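Local coordinates for packaging enzyme P4 (Pseudomonas phage phi6, PDB 4BLO), which hydrolyses nucleoside triphosphates as a hexameric RecA-like packaging ATPase, probably using that energy to move viral RNA into the capsid, at residues S26-L30 with G31-A35. Residues are numbered along the deposited sequence; the frame is centred on the assembly and turned at random.
Sequences SLQVL and GRPTA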
# COMPACT_ATOMS: atom_id res chain seq x y z
N SER L 26 22.22 -9.74 -17.27
CA SER L 26 21.63 -9.43 -15.98
C SER L 26 20.12 -9.67 -16.03
O SER L 26 19.59 -10.06 -17.07
CB SER L 26 21.93 -7.99 -15.58
OG SER L 26 23.32 -7.78 -15.36
N LEU L 27 19.45 -9.45 -14.91
CA LEU L 27 18.00 -9.58 -14.80
C LEU L 27 17.51 -8.59 -13.76
O LEU L 27 18.26 -8.22 -12.86
CB LEU L 27 17.56 -11.01 -14.47
CG LEU L 27 16.13 -11.35 -14.89
CD1 LEU L 27 16.06 -11.71 -16.36
CD2 LEU L 27 15.58 -12.46 -14.06
N GLN L 28 16.33 -8.03 -13.93
CA GLN L 28 15.73 -7.08 -13.03
C GLN L 28 14.23 -7.33 -12.94
O GLN L 28 13.60 -7.69 -13.95
CB GLN L 28 16.01 -5.64 -13.48
CG GLN L 28 15.77 -4.59 -12.39
CD GLN L 28 15.54 -3.21 -12.95
OE1 GLN L 28 15.30 -3.01 -14.14
NE2 GLN L 28 15.61 -2.22 -12.10
N VAL L 29 13.69 -7.16 -11.74
CA VAL L 29 12.25 -7.13 -11.51
C VAL L 29 11.31 -6.03 -11.01
O VAL L 29 10.44 -5.57 -11.76
CB VAL L 29 11.82 -8.20 -10.48
CG1 VAL L 29 10.31 -8.40 -10.53
CG2 VAL L 29 12.54 -9.52 -10.75
N LEU L 30 11.49 -5.59 -9.77
CA LEU L 30 11.14 -4.30 -9.19
C LEU L 30 12.28 -3.66 -8.38
O LEU L 30 12.10 -2.59 -7.80
CB LEU L 30 9.89 -4.42 -8.33
CG LEU L 30 8.57 -4.61 -9.07
CD1 LEU L 30 7.39 -4.47 -8.12
CD2 LEU L 30 8.45 -3.62 -10.22
N GLY L 31 13.43 -4.32 -8.34
CA GLY L 31 14.53 -3.87 -7.50
C GLY L 31 15.66 -3.35 -8.36
O GLY L 31 15.42 -2.55 -9.28
N ARG L 32 17.14 -3.79 -8.08
CA ARG L 32 18.32 -3.38 -8.84
C ARG L 32 18.72 -4.47 -9.85
O ARG L 32 18.59 -5.67 -9.54
CB ARG L 32 19.50 -3.04 -7.90
CG ARG L 32 19.40 -1.59 -7.37
CD ARG L 32 20.70 -0.98 -6.86
NE ARG L 32 21.33 -1.80 -5.83
CZ ARG L 32 21.09 -1.70 -4.52
NH1 ARG L 32 20.21 -0.81 -4.08
NH2 ARG L 32 21.72 -2.48 -3.66
N PRO L 33 19.20 -4.10 -11.08
CA PRO L 33 19.65 -5.14 -12.02
C PRO L 33 20.68 -6.05 -11.35
O PRO L 33 21.61 -5.55 -10.68
CB PRO L 33 20.28 -4.33 -13.16
CG PRO L 33 19.63 -3.01 -13.08
CD PRO L 33 19.45 -2.75 -11.63
N THR L 34 20.48 -7.38 -11.47
CA THR L 34 21.35 -8.39 -10.87
C THR L 34 22.00 -9.21 -11.97
O THR L 34 21.30 -9.80 -12.80
CB THR L 34 20.60 -9.30 -9.85
OG1 THR L 34 19.72 -8.51 -9.06
CG2 THR L 34 21.56 -10.04 -8.94
N ALA L 35 23.34 -9.27 -11.95
CA ALA L 35 24.14 -10.01 -12.92
C ALA L 35 23.95 -11.52 -12.78
O ALA L 35 23.75 -12.02 -11.67
CB ALA L 35 25.61 -9.65 -12.74
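A small β-hairpin is built here, with S26-L27 running out, T34-A35 running back, and Q28 to P33 carrying the chain round between them. L27 and T34 form its antiparallel hydrogen-bonded pair. T34 N reaches L27 O at 2.8 Å in an almost straight bond (178° at the hydrogen), while the return bond, L27 N to T34 O, is also 2.8 Å but more bent. S26 and A35 make the next, non-hydrogen-bonded pair; there S26 OG lies 3.4 Å from A35 CA, brought alongside the neighbouring strand with OG anti to its own carbonyl carbon (chi1 -65°), beside the backbone N.

In sequence the hairpin comes before the strands of the large mixed sheet (120-126 onward), and it packs against helix 208-222, which follows strand 184-187 of that sheet, with L27 resting on L212.

Past the paired strands, the side chain of Q28 takes over the bonding across the hairpin. Its CG is anti to the backbone N (chi1 -164°), and the extended chain beyond carries NE2 to G31 O at 2.8 Å. That carbonyl oxygen sits close to the plane of the Q28 amide, although NE2 itself is tilted well off the G31 carbonyl plane. The Q28 side chain runs alongside the P33 ring, with NE2 3.9 Å from P33 CD. Both ends of the buried amide are further held by the same chain, OE1 by Y98 N and NE2 also by G96 O, which fixes its rotation. On the return limb T34 OG1 donates to R32 O at 3.1 Å, tying the bend to the start of the strand. Q28 O and L30 O accept hydrogen bonds from R195 and K197 of a neighbouring subunit, while V29 packs on D91 of another.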